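Local coordinates for Galactose/lactose metabolism regulatory protein GAL80 (Saccharomyces cerevisiae, PDB 3BTV) that represses the yeast galactose and lactose metabolic genes by binding the activator GAL4 and blocking its transcriptional activation when no inducing sugar is present, at residues K37-A42 / F123-L128; D133-I138 / I410-I415; Q154-P159 / T217-Q222; G186-E191 / Y199-G204. The protein carries 1 engineered substitution. All blocks are in the same frame, centred on the assembly; numbering follows the deposited sequence.

Contact 1: residues K37-A42 / F123-L128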
loop_
_atom_site.group_PDB
_atom_site.type_symbol
_atom_site.label_atom_id
_atom_site.label_comp_id
_atom_site.label_asym_id
_atom_site.label_seq_id
_atom_site.Cartn_x
_atom_site.Cartn_y
_atom_site.Cartn_z
ATOM N N LYS B 37 23.239 15.581 21.385
ATOM C CA LYS B 37 23.296 14.139 21.162
ATOM C C LYS B 37 23.640 13.733 19.726
ATOM O O LYS B 37 23.993 12.579 19.477
ATOM C CB LYS B 37 21.980 13.483 21.590
ATOM C CG LYS B 37 21.664 13.642 23.073
ATOM C CD LYS B 37 20.292 13.066 23.410
ATOM C CE LYS B 37 19.885 13.382 24.844
ATOM N NZ LYS B 37 18.509 12.891 25.159
ATOM N N THR B 38 23.546 14.669 18.785
ATOM C CA THR B 38 23.782 14.344 17.381
ATOM C C THR B 38 24.844 15.232 16.759
ATOM O O THR B 38 25.902 14.759 16.369
ATOM C CB THR B 38 22.492 14.455 16.549
ATOM O OG1 THR B 38 21.885 15.738 16.772
ATOM C CG2 THR B 38 21.517 13.354 16.936
ATOM N N HIS B 39 24.553 16.522 16.656
ATOM C CA HIS B 39 25.512 17.459 16.086
ATOM C C HIS B 39 26.820 17.492 16.870
ATOM O O HIS B 39 27.902 17.452 16.284
ATOM C CB HIS B 39 24.915 18.864 16.013
ATOM C CG HIS B 39 23.841 19.004 14.986
ATOM N ND1 HIS B 39 24.058 19.589 13.757
ATOM C CD2 HIS B 39 22.543 18.618 14.995
ATOM C CE1 HIS B 39 22.938 19.562 13.054
ATOM N NE2 HIS B 39 22.004 18.978 13.784
ATOM N N TYR B 40 26.728 17.556 18.192
ATOM C CA TYR B 40 27.934 17.730 18.994
ATOM C C TYR B 40 28.943 16.594 18.808
ATOM O O TYR B 40 30.103 16.838 18.469
ATOM C CB TYR B 40 27.618 17.940 20.478
ATOM C CG TYR B 40 28.869 18.021 21.324
ATOM C CD1 TYR B 40 29.154 17.049 22.275
ATOM C CD2 TYR B 40 29.784 19.052 21.149
ATOM C CE1 TYR B 40 30.306 17.113 23.045
ATOM C CE2 TYR B 40 30.941 19.126 21.916
ATOM C CZ TYR B 40 31.198 18.152 22.861
ATOM O OH TYR B 40 32.347 18.221 23.624
ATOM N N PRO B 41 28.512 15.349 19.039
ATOM C CA PRO B 41 29.432 14.226 18.841
ATOM C C PRO B 41 30.157 14.303 17.495
ATOM O O PRO B 41 31.364 14.070 17.433
ATOM C CB PRO B 41 28.499 13.011 18.885
ATOM C CG PRO B 41 27.407 13.431 19.810
ATOM C CD PRO B 41 27.197 14.908 19.544
ATOM N N ALA B 42 29.429 14.641 16.434
ATOM C CA ALA B 42 30.028 14.774 15.107
ATOM C C ALA B 42 31.136 15.826 15.074
ATOM O O ALA B 42 32.266 15.545 14.666
ATOM C CB ALA B 42 28.962 15.094 14.076
ATOM N N PHE B 123 23.084 25.971 8.049
ATOM C CA PHE B 123 22.681 24.585 8.241
ATOM C C PHE B 123 21.394 24.571 9.060
ATOM O O PHE B 123 21.379 25.039 10.201
ATOM C CB PHE B 123 23.796 23.860 8.998
ATOM C CG PHE B 123 23.629 22.365 9.075
ATOM C CD1 PHE B 123 24.666 21.574 9.549
ATOM C CD2 PHE B 123 22.456 21.754 8.685
ATOM C CE1 PHE B 123 24.533 20.198 9.628
ATOM C CE2 PHE B 123 22.317 20.374 8.758
ATOM C CZ PHE B 123 23.352 19.597 9.233
ATOM N N VAL B 124 20.315 24.047 8.477
ATOM C CA VAL B 124 19.023 23.982 9.166
ATOM C C VAL B 124 18.507 22.560 9.206
ATOM O O VAL B 124 18.705 21.799 8.264
ATOM C CB VAL B 124 17.961 24.904 8.500
ATOM C CG1 VAL B 124 16.652 24.887 9.285
ATOM C CG2 VAL B 124 18.489 26.343 8.397
ATOM N N GLU B 125 17.837 22.197 10.292
ATOM C CA GLU B 125 17.236 20.872 10.381
ATOM C C GLU B 125 15.905 20.790 9.660
ATOM O O GLU B 125 15.228 21.798 9.476
ATOM C CB GLU B 125 17.071 20.463 11.838
ATOM C CG GLU B 125 18.393 20.132 12.487
ATOM C CD GLU B 125 18.218 19.487 13.833
ATOM O OE1 GLU B 125 17.431 20.030 14.639
ATOM O OE2 GLU B 125 18.861 18.439 14.079
ATOM N N TRP B 126 15.557 19.586 9.218
ATOM C CA TRP B 126 14.234 19.320 8.664
ATOM C C TRP B 126 13.284 19.148 9.843
ATOM O O TRP B 126 13.644 18.501 10.818
ATOM C CB TRP B 126 14.254 18.055 7.799
ATOM C CG TRP B 126 12.898 17.712 7.256
ATOM C CD1 TRP B 126 12.046 16.773 7.736
ATOM C CD2 TRP B 126 12.228 18.340 6.157
ATOM N NE1 TRP B 126 10.887 16.773 7.011
ATOM C CE2 TRP B 126 10.971 17.731 6.034
ATOM C CE3 TRP B 126 12.567 19.370 5.275
ATOM C CZ2 TRP B 126 10.050 18.098 5.047
ATOM C CZ3 TRP B 126 11.658 19.732 4.296
ATOM C CH2 TRP B 126 10.411 19.106 4.195
ATOM N N ALA B 127 12.086 19.727 9.784
ATOM C CA ALA B 127 11.586 20.446 8.622
ATOM C C ALA B 127 12.066 21.890 8.594
ATOM O O ALA B 127 12.344 22.490 9.634
ATOM C CB ALA B 127 10.053 20.403 8.600
ATOM N N LEU B 128 12.142 22.454 7.392
ATOM C CA LEU B 128 12.638 23.810 7.231
ATOM C C LEU B 128 11.716 24.805 7.937
ATOM O O LEU B 128 12.177 25.690 8.653
ATOM C CB LEU B 128 12.774 24.170 5.746
ATOM C CG LEU B 128 13.272 25.598 5.484
ATOM C CD1 LEU B 128 14.559 25.888 6.270
ATOM C CD2 LEU B 128 13.486 25.832 3.992
#
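In the Rossmann-type domain of GAL80, H39 in the first turn of helix 39-45 meets F123 and E125 of strand 121-125, the helix side chain arriving from the opposite direction to the two strand side chains. H39 NE2 donates to E125 OE2 over 3.2 Å with an N-H...O angle of 149°. The oxygen sits in the plane of the imidazole, whereas the nitrogen stands well above the carboxylate plane; W34 NE1 bonds the same oxygen. The second ring nitrogen, H39 ND1, is hydrogen-bonded to Y372 OH in helix 363-380, so polar partners on both nitrogens fix the rotation of the ring. Because alternate strand residues project alike, F123 lies beside E125 on the helix side while V124 turns away. E125 begins a Glu-Trp-Ala run with a cis peptide before A127, probably the counterpart of the Glu-Lys-Pro motif of the Gfo/Idh/MocA oxidoreductase family. F123 points its ring toward the helix, CG lying opposite the backbone N (chi1 -170°), and H39 CE1 rests over one face of it, 3.8 Å from F123 CE1. The two ring planes are oblique, at 58°. Replacing H39 by alanine would probably open a gap over F123 and leave Y372 OH without its imidazole partner and E125 OE2 relying more on W34.

Contact 2: residues D133-I138 / I410-I415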
loop_
_atom_site.group_PDB
_atom_site.type_symbol
_atom_site.label_atom_id
_atom_site.label_comp_id
_atom_site.label_asym_id
_atom_site.label_seq_id
_atom_site.Cartn_x
_atom_site.Cartn_y
_atom_site.Cartn_z
ATOM N N ASP B 133 4.638 28.291 2.547
ATOM C CA ASP B 133 4.800 29.747 2.536
ATOM C C ASP B 133 6.037 30.194 3.309
ATOM O O ASP B 133 6.885 30.912 2.774
ATOM C CB ASP B 133 3.559 30.436 3.100
ATOM C CG ASP B 133 2.425 30.499 2.097
ATOM O OD1 ASP B 133 2.689 30.329 0.887
ATOM O OD2 ASP B 133 1.271 30.722 2.516
ATOM N N GLN B 134 6.138 29.771 4.567
ATOM C CA GLN B 134 7.322 30.051 5.378
ATOM C C GLN B 134 8.589 29.528 4.715
ATOM O O GLN B 134 9.614 30.211 4.703
ATOM C CB GLN B 134 7.201 29.397 6.759
ATOM C CG GLN B 134 6.456 30.212 7.803
ATOM C CD GLN B 134 6.662 29.683 9.222
ATOM O OE1 GLN B 134 7.279 28.632 9.436
ATOM N NE2 GLN B 134 6.150 30.421 10.199
ATOM N N ALA B 135 8.526 28.299 4.193
ATOM C CA ALA B 135 9.714 27.672 3.607
ATOM C C ALA B 135 10.237 28.501 2.433
ATOM O O ALA B 135 11.440 28.753 2.309
ATOM C CB ALA B 135 9.411 26.226 3.169
ATOM N N GLU B 136 9.320 28.937 1.578
ATOM C CA GLU B 136 9.674 29.797 0.455
ATOM C C GLU B 136 10.283 31.125 0.881
ATOM O O GLU B 136 11.251 31.590 0.275
ATOM C CB GLU B 136 8.478 29.997 -0.477
ATOM C CG GLU B 136 8.368 28.857 -1.475
ATOM C CD GLU B 136 7.007 28.750 -2.126
ATOM O OE1 GLU B 136 6.121 29.574 -1.805
ATOM O OE2 GLU B 136 6.829 27.833 -2.960
ATOM N N SER B 137 9.757 31.722 1.945
ATOM C CA SER B 137 10.329 32.971 2.452
ATOM C C SER B 137 11.749 32.763 2.924
ATOM O O SER B 137 12.629 33.581 2.655
ATOM C CB SER B 137 9.508 33.536 3.610
ATOM O OG SER B 137 8.273 34.049 3.150
ATOM N N ILE B 138 11.960 31.668 3.648
ATOM C CA ILE B 138 13.277 31.357 4.175
ATOM C C ILE B 138 14.241 31.077 3.029
ATOM O O ILE B 138 15.377 31.562 3.037
ATOM C CB ILE B 138 13.237 30.138 5.122
ATOM C CG1 ILE B 138 12.418 30.474 6.375
ATOM C CG2 ILE B 138 14.655 29.722 5.506
ATOM C CD1 ILE B 138 12.133 29.288 7.270
ATOM N N ILE B 410 11.713 21.684 -2.218
ATOM C CA ILE B 410 11.041 20.723 -3.076
ATOM C C ILE B 410 10.260 19.691 -2.241
ATOM O O ILE B 410 9.126 19.334 -2.565
ATOM C CB ILE B 410 12.060 20.037 -4.003
ATOM C CG1 ILE B 410 12.593 21.043 -5.028
ATOM C CG2 ILE B 410 11.451 18.790 -4.665
ATOM C CD1 ILE B 410 13.908 20.624 -5.670
ATOM N N LEU B 411 10.858 19.237 -1.150
ATOM C CA LEU B 411 10.183 18.308 -0.253
ATOM C C LEU B 411 8.945 18.971 0.363
ATOM O O LEU B 411 7.866 18.366 0.446
ATOM C CB LEU B 411 11.146 17.846 0.845
ATOM C CG LEU B 411 10.645 16.740 1.779
ATOM C CD1 LEU B 411 10.051 15.590 0.991
ATOM C CD2 LEU B 411 11.794 16.249 2.675
ATOM N N HIS B 412 9.096 20.225 0.787
ATOM C CA HIS B 412 7.949 20.963 1.302
ATOM C C HIS B 412 6.816 21.047 0.275
ATOM O O HIS B 412 5.648 20.945 0.637
ATOM C CB HIS B 412 8.340 22.366 1.758
ATOM C CG HIS B 412 8.671 22.452 3.213
ATOM N ND1 HIS B 412 7.733 22.242 4.202
ATOM C CD2 HIS B 412 9.835 22.724 3.849
ATOM C CE1 HIS B 412 8.308 22.372 5.384
ATOM N NE2 HIS B 412 9.584 22.662 5.198
ATOM N N ARG B 413 7.163 21.250 -0.992
ATOM C CA ARG B 413 6.142 21.312 -2.040
ATOM C C ARG B 413 5.416 19.997 -2.132
ATOM O O ARG B 413 4.205 19.958 -2.366
ATOM C CB ARG B 413 6.761 21.661 -3.391
ATOM C CG ARG B 413 7.253 23.108 -3.472
ATOM C CD ARG B 413 7.956 23.411 -4.792
ATOM N NE ARG B 413 8.327 24.823 -4.880
ATOM C CZ ARG B 413 8.987 25.375 -5.897
ATOM N NH1 ARG B 413 9.369 24.640 -6.937
ATOM N NH2 ARG B 413 9.264 26.674 -5.872
ATOM N N LEU B 414 6.157 18.907 -1.943
ATOM C CA LEU B 414 5.546 17.590 -1.975
ATOM C C LEU B 414 4.629 17.381 -0.769
ATOM O O LEU B 414 3.526 16.854 -0.903
ATOM C CB LEU B 414 6.617 16.485 -2.037
ATOM C CG LEU B 414 6.078 15.056 -2.132
ATOM C CD1 LEU B 414 5.216 14.880 -3.373
ATOM C CD2 LEU B 414 7.241 14.010 -2.108
ATOM N N ILE B 415 5.094 17.778 0.407
ATOM C CA ILE B 415 4.283 17.651 1.607
ATOM C C ILE B 415 3.031 18.519 1.481
ATOM O O ILE B 415 1.920 18.092 1.807
ATOM C CB ILE B 415 5.048 18.099 2.853
ATOM C CG1 ILE B 415 6.229 17.150 3.138
ATOM C CG2 ILE B 415 4.108 18.135 4.036
ATOM C CD1 ILE B 415 5.833 15.693 3.224
#
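A sparse helix-to-helix contact joins the Rossmann domain to helix 405-424 near the C-terminus: A135 and E136 of helix 132-143 face H412 and R413. The methyl of A135 lies over one face of the H412 ring in a CH-pi contact, its CB 4.0 Å from the ring centroid, 28° off the normal and leaning toward CD2, which is 3.6 Å from A135 CB. A side chain of only one carbon lets the backbones come close, with A135 CA and H412 CA 7.3 Å apart. Helix 132-143 forms the beta-alpha-beta crossover between parallel strands 121-125 and 148-152, so the contact sets helix 405-424 against the helix of that crossover. H412 also meets the ring of W126, so it is wedged between the alanine and the indole. A looser electrostatic contact runs alongside. E136 OE2 approaches the edge of the R413 guanidinium in a long salt bridge, 3.9 Å from R413 NE, with the carboxylate and guanidinium planes turned 79° apart. R413 is held more firmly elsewhere: its NH1 bonds to I433 O, and Y436 makes a cation-pi contact with it.

Contact 3: residues Q154-P159 / T217-Q222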
loop_
_atom_site.group_PDB
_atom_site.type_symbol
_atom_site.label_atom_id
_atom_site.label_comp_id
_atom_site.label_asym_id
_atom_site.label_seq_id
_atom_site.Cartn_x
_atom_site.Cartn_y
_atom_site.Cartn_z
ATOM N N GLN B 154 19.571 13.865 6.704
ATOM C CA GLN B 154 20.748 13.028 6.918
ATOM C C GLN B 154 20.537 11.582 6.504
ATOM O O GLN B 154 21.478 10.781 6.527
ATOM C CB GLN B 154 21.202 13.097 8.377
ATOM C CG GLN B 154 20.402 12.212 9.306
ATOM C CD GLN B 154 19.020 12.753 9.577
ATOM O OE1 GLN B 154 18.827 13.963 9.674
ATOM N NE2 GLN B 154 18.048 11.858 9.701
ATOM N N GLY B 155 19.303 11.249 6.122
ATOM C CA GLY B 155 18.990 9.925 5.615
ATOM C C GLY B 155 19.725 9.675 4.307
ATOM O O GLY B 155 20.087 8.541 3.969
ATOM N N ARG B 156 19.940 10.746 3.556
ATOM C CA ARG B 156 20.671 10.651 2.302
ATOM C C ARG B 156 22.125 10.219 2.535
ATOM O O ARG B 156 22.829 9.881 1.585
ATOM C CB ARG B 156 20.643 11.995 1.566
ATOM C CG ARG B 156 19.259 12.449 1.127
ATOM C CD ARG B 156 19.323 13.772 0.350
ATOM N NE ARG B 156 18.102 13.966 -0.430
ATOM C CZ ARG B 156 18.052 14.573 -1.610
ATOM N NH1 ARG B 156 19.160 15.043 -2.161
ATOM N NH2 ARG B 156 16.897 14.686 -2.253
ATOM N N LYS B 157 22.567 10.249 3.794
ATOM C CA LYS B 157 23.951 9.917 4.159
ATOM C C LYS B 157 24.062 8.572 4.866
ATOM O O LYS B 157 25.142 8.179 5.294
ATOM C CB LYS B 157 24.551 10.993 5.078
ATOM C CG LYS B 157 24.887 12.298 4.386
ATOM C CD LYS B 157 25.809 12.102 3.184
ATOM C CE LYS B 157 25.826 13.366 2.328
ATOM N NZ LYS B 157 26.446 13.190 0.985
ATOM N N SER B 158 22.946 7.878 5.021
ATOM C CA SER B 158 22.981 6.540 5.602
ATOM C C SER B 158 23.768 5.590 4.699
ATOM O O SER B 158 23.681 5.671 3.475
ATOM C CB SER B 158 21.569 5.994 5.791
ATOM O OG SER B 158 21.585 4.575 5.902
ATOM N N PRO B 159 24.535 4.676 5.304
ATOM C CA PRO B 159 25.313 3.742 4.486
ATOM C C PRO B 159 24.369 2.795 3.750
ATOM O O PRO B 159 24.662 2.362 2.640
ATOM C CB PRO B 159 26.149 2.969 5.521
ATOM C CG PRO B 159 26.083 3.795 6.783
ATOM C CD PRO B 159 24.750 4.470 6.745
ATOM N N THR B 217 11.333 9.775 4.848
ATOM C CA THR B 217 11.256 8.519 4.105
ATOM C C THR B 217 11.031 8.689 2.606
ATOM O O THR B 217 11.695 8.055 1.790
ATOM C CB THR B 217 10.160 7.611 4.681
ATOM O OG1 THR B 217 10.405 7.414 6.078
ATOM C CG2 THR B 217 10.182 6.254 3.984
ATOM N N ILE B 218 10.093 9.540 2.232
ATOM C CA ILE B 218 9.772 9.697 0.831
ATOM C C ILE B 218 10.930 10.410 0.139
ATOM O O ILE B 218 11.192 10.214 -1.051
ATOM C CB ILE B 218 8.446 10.458 0.641
ATOM C CG1 ILE B 218 7.804 10.062 -0.691
ATOM C CG2 ILE B 218 8.687 11.961 0.746
ATOM C CD1 ILE B 218 7.233 8.655 -0.732
ATOM N N ASP B 219 11.652 11.218 0.897
ATOM C CA ASP B 219 12.809 11.873 0.309
ATOM C C ASP B 219 13.916 10.877 -0.008
ATOM O O ASP B 219 14.529 10.974 -1.065
ATOM C CB ASP B 219 13.387 12.977 1.197
ATOM C CG ASP B 219 14.652 13.572 0.598
ATOM O OD1 ASP B 219 14.556 14.243 -0.454
ATOM O OD2 ASP B 219 15.747 13.334 1.146
ATOM N N ILE B 220 14.207 9.945 0.900
ATOM C CA ILE B 220 15.239 8.940 0.571
ATOM C C ILE B 220 14.764 8.049 -0.561
ATOM O O ILE B 220 15.569 7.576 -1.368
ATOM C CB ILE B 220 15.707 8.065 1.780
ATOM C CG1 ILE B 220 14.567 7.199 2.298
ATOM C CG2 ILE B 220 16.298 8.922 2.907
ATOM C CD1 ILE B 220 15.002 6.270 3.424
ATOM N N LEU B 221 13.458 7.817 -0.642
ATOM C CA LEU B 221 12.960 6.989 -1.738
ATOM C C LEU B 221 13.310 7.639 -3.065
ATOM O O LEU B 221 13.834 6.991 -3.969
ATOM C CB LEU B 221 11.443 6.772 -1.666
ATOM C CG LEU B 221 10.986 5.858 -2.805
ATOM C CD1 LEU B 221 11.538 4.414 -2.598
ATOM C CD2 LEU B 221 9.481 5.851 -2.937
ATOM N N GLN B 222 13.021 8.934 -3.177
ATOM C CA GLN B 222 13.286 9.665 -4.409
ATOM C C GLN B 222 14.769 9.757 -4.670
ATOM O O GLN B 222 15.216 9.672 -5.811
ATOM C CB GLN B 222 12.698 11.068 -4.325
ATOM C CG GLN B 222 11.188 11.065 -4.333
ATOM C CD GLN B 222 10.628 12.429 -3.981
ATOM O OE1 GLN B 222 10.231 13.190 -4.851
ATOM N NE2 GLN B 222 10.621 12.751 -2.702
#
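R156 and D219 form the polar half of this contact, a buried salt bridge between the short 3-10 turn 154-157 and helix 209-225. The arginine grips the carboxylate side-on, one nitrogen to each oxygen: R156 NE donates to D219 OD2 over 2.9 Å at 161°, and R156 NH2 to D219 OD1 over 3.0 Å at 154°. The flat groups lie edge to edge and nearly coplanar, their planes only 7° apart. D219 OD2 uses its syn lone pair, and OD1 is also met on the syn side. D219 CG stands anti to the backbone N, which carries the carboxylate out toward the turn, while the R156 chain runs extended from CG to NE and crosses it at about a right angle. The remaining R156 nitrogen, NH1, bonds to Q395 OE1, so the guanidinium is fixed from beyond the pair as well.

Apolar contact fills the space beside it. I220 CG2 touches the backbone of G155, 3.8 Å from its C and 3.9 Å from its CA. The turn can settle this near the helix because residue 155 is glycine: a beta-carbon there would fall 2.9 Å from I220 CG2, a clash.

Past the turn, S158 caps helix 159-169 through weak bonds to Y160 N and I161 N. A bidentate arginine-carboxylate pair thus sits where the Rossmann sheet, after its edge strand 148-152, gives way to a C-terminal domain whose helix 209-225 packs on strand 295-301, the two-domain layout of the Gfo/Idh/MocA oxidoreductase family.

Contact 4: residues G186-E191 / Y199-G204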
loop_
_atom_site.group_PDB
_atom_site.type_symbol
_atom_site.label_atom_id
_atom_site.label_comp_id
_atom_site.label_asym_id
_atom_site.label_seq_id
_atom_site.Cartn_x
_atom_site.Cartn_y
_atom_site.Cartn_z
ATOM N N GLY B 186 5.477 6.382 15.413
ATOM C CA GLY B 186 5.840 6.205 16.807
ATOM C C GLY B 186 4.896 6.758 17.860
ATOM O O GLY B 186 4.408 6.022 18.723
ATOM N N TRP B 187 4.646 8.058 17.804
ATOM C CA TRP B 187 4.036 8.743 18.943
ATOM C C TRP B 187 2.600 9.199 18.706
ATOM O O TRP B 187 1.980 9.822 19.569
ATOM C CB TRP B 187 4.917 9.921 19.354
ATOM C CG TRP B 187 6.360 9.553 19.346
ATOM C CD1 TRP B 187 6.992 8.706 20.210
ATOM C CD2 TRP B 187 7.357 9.999 18.417
ATOM N NE1 TRP B 187 8.323 8.601 19.881
ATOM C CE2 TRP B 187 8.574 9.384 18.785
ATOM C CE3 TRP B 187 7.341 10.860 17.314
ATOM C CZ2 TRP B 187 9.764 9.603 18.089
ATOM C CZ3 TRP B 187 8.525 11.077 16.624
ATOM C CH2 TRP B 187 9.719 10.451 17.015
ATOM N N TYR B 188 2.067 8.858 17.543
ATOM C CA TYR B 188 0.778 9.370 17.129
ATOM C C TYR B 188 -0.282 8.272 17.106
ATOM O O TYR B 188 -1.173 8.265 16.257
ATOM C CB TYR B 188 0.935 10.028 15.767
ATOM C CG TYR B 188 1.904 11.190 15.781
ATOM C CD1 TYR B 188 3.018 11.225 14.938
ATOM C CD2 TYR B 188 1.708 12.252 16.654
ATOM C CE1 TYR B 188 3.894 12.302 14.957
ATOM C CE2 TYR B 188 2.574 13.319 16.688
ATOM C CZ TYR B 188 3.648 13.357 15.843
ATOM O OH TYR B 188 4.470 14.459 15.919
ATOM N N GLY B 189 -0.159 7.334 18.041
ATOM C CA GLY B 189 -1.115 6.253 18.185
ATOM C C GLY B 189 -2.108 6.574 19.287
ATOM O O GLY B 189 -2.334 7.742 19.600
ATOM N N TYR B 190 -2.696 5.541 19.887
ATOM C CA TYR B 190 -3.729 5.735 20.911
ATOM C C TYR B 190 -3.199 6.281 22.242
ATOM O O TYR B 190 -3.958 6.468 23.191
ATOM C CB TYR B 190 -4.464 4.420 21.165
ATOM C CG TYR B 190 -5.205 3.893 19.962
ATOM C CD1 TYR B 190 -4.641 2.923 19.137
ATOM C CD2 TYR B 190 -6.471 4.367 19.650
ATOM C CE1 TYR B 190 -5.330 2.438 18.034
ATOM C CE2 TYR B 190 -7.164 3.897 18.561
ATOM C CZ TYR B 190 -6.591 2.933 17.751
ATOM O OH TYR B 190 -7.287 2.467 16.661
ATOM N N GLU B 191 -1.901 6.539 22.318
ATOM C CA GLU B 191 -1.317 6.946 23.588
ATOM C C GLU B 191 -0.218 7.986 23.446
ATOM O O GLU B 191 0.489 8.038 22.435
ATOM C CB GLU B 191 -0.768 5.732 24.341
ATOM C CG GLU B 191 -1.819 4.747 24.824
ATOM C CD GLU B 191 -1.206 3.421 25.238
ATOM O OE1 GLU B 191 0.004 3.225 24.999
ATOM O OE2 GLU B 191 -1.926 2.571 25.799
ATOM N N TYR B 199 3.202 20.544 21.934
ATOM C CA TYR B 199 3.291 21.141 20.600
ATOM C C TYR B 199 3.510 20.122 19.484
ATOM O O TYR B 199 3.234 20.408 18.320
ATOM C CB TYR B 199 4.394 22.200 20.549
ATOM C CG TYR B 199 5.783 21.651 20.307
ATOM C CD1 TYR B 199 6.329 21.632 19.027
ATOM C CD2 TYR B 199 6.555 21.162 21.355
ATOM C CE1 TYR B 199 7.601 21.139 18.797
ATOM C CE2 TYR B 199 7.829 20.665 21.134
ATOM C CZ TYR B 199 8.346 20.656 19.853
ATOM O OH TYR B 199 9.610 20.164 19.622
ATOM N N ILE B 200 4.018 18.946 19.839
ATOM C CA ILE B 200 4.271 17.884 18.869
ATOM C C ILE B 200 2.970 17.343 18.283
ATOM O O ILE B 200 2.980 16.662 17.258
ATOM C CB ILE B 200 4.999 16.703 19.527
ATOM C CG1 ILE B 200 6.120 17.200 20.435
ATOM C CG2 ILE B 200 5.541 15.766 18.486
ATOM C CD1 ILE B 200 6.824 16.083 21.175
ATOM N N TYR B 201 1.857 17.656 18.944
ATOM C CA TYR B 201 0.561 17.072 18.636
ATOM C C TYR B 201 -0.452 18.088 18.127
ATOM O O TYR B 201 -1.636 17.778 17.997
ATOM C CB TYR B 201 0.016 16.385 19.886
ATOM C CG TYR B 201 0.994 15.388 20.456
ATOM C CD1 TYR B 201 1.833 15.728 21.508
ATOM C CD2 TYR B 201 1.101 14.112 19.914
ATOM C CE1 TYR B 201 2.748 14.813 22.017
ATOM C CE2 TYR B 201 2.004 13.191 20.413
ATOM C CZ TYR B 201 2.824 13.546 21.462
ATOM O OH TYR B 201 3.716 12.626 21.954
ATOM N N GLU B 202 0.023 19.296 17.845
ATOM C CA GLU B 202 -0.839 20.397 17.432
ATOM C C GLU B 202 -0.484 20.760 16.002
ATOM O O GLU B 202 0.689 20.931 15.691
ATOM C CB GLU B 202 -0.631 21.604 18.365
ATOM C CG GLU B 202 -1.023 22.955 17.768
ATOM C CD GLU B 202 -2.526 23.127 17.594
ATOM O OE1 GLU B 202 -3.300 22.413 18.268
ATOM O OE2 GLU B 202 -2.932 23.985 16.781
ATOM N N ILE B 203 -1.486 20.869 15.130
ATOM C CA ILE B 203 -1.213 21.064 13.706
ATOM C C ILE B 203 -0.525 22.414 13.474
ATOM O O ILE B 203 -0.720 23.364 14.242
ATOM C CB ILE B 203 -2.497 20.946 12.846
ATOM C CG1 ILE B 203 -2.141 20.780 11.365
ATOM C CG2 ILE B 203 -3.401 22.147 13.065
ATOM C CD1 ILE B 203 -3.238 21.209 10.424
ATOM N N GLY B 204 0.318 22.489 12.446
ATOM C CA GLY B 204 0.938 23.748 12.072
ATOM C C GLY B 204 2.209 24.111 12.821
ATOM O O GLY B 204 2.738 25.208 12.659
#
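Y188 OH donates to the carbonyl oxygen of I200 over 3.0 Å, and this bond ties the loop after strand 176-184 to the 3-10 turn that follows strand 191-193. The hydroxyl approaches with a C=O...O angle of 142° and stands 24° from the carbonyl plane. The I200 methyl CG2 lies near the same end of the ring, 4.0 Å from Y188 CZ, so the phenol end meets one residue through both its backbone and its side chain. Y188 CG stands anti to its own carbonyl carbon (chi1 -61°), a setting that swings the ring across to the 3-10 turn.

Y201, the neighbour of I200, takes the flank of that ring. Its CD2 lies 3.6 Å from Y188 CE2, and the ring planes are turned 77° in an oblique pairing. I200 CB lies over one face of the Y201 ring, offset toward the rim, and R192 makes a cation-pi contact with the ring. At its edge, in plane, comes the carbonyl of W187, with W187 O 3.5 Å from Y201 CE2. That oxygen also accepts a hydrogen bond from Q243 NE2 on strand 242-246, and farther along the ring Y201 OH is near W187 CB.

A phenylalanine in place of Y188 would probably leave I200 O without this donor and free the ring to shift against Y201. The direct link between loop and 3-10 turn thus combines the packing of two buried tyrosines with one directed hydrogen bond, while Q243 on the loop side and T260, bonded to the Y201 backbone, give each side outside support.

In the fold
Contacts 1 and 3 are each in touch with contact 2 but not with one another. W126, just after the strand of contact 1, packs on both L411 and H412 of contact 2 (W126 CZ3 to H412 CD2, 3.5 Å), although the centres of these contacts are 19 Å apart. L411 and L414 in turn rest on helix 209-225 of contact 3, with L411 CD2 3.9 Å from D219 CB. Helix 405-424 therefore links the Rossmann domain to the C-terminal one. Contact 4 stands apart, its centre about 22 Å from those of contacts 1 and 2 and 23 Å from that of contact 3, and it is nested in sequence within the loops that contacts 2 and 3 close.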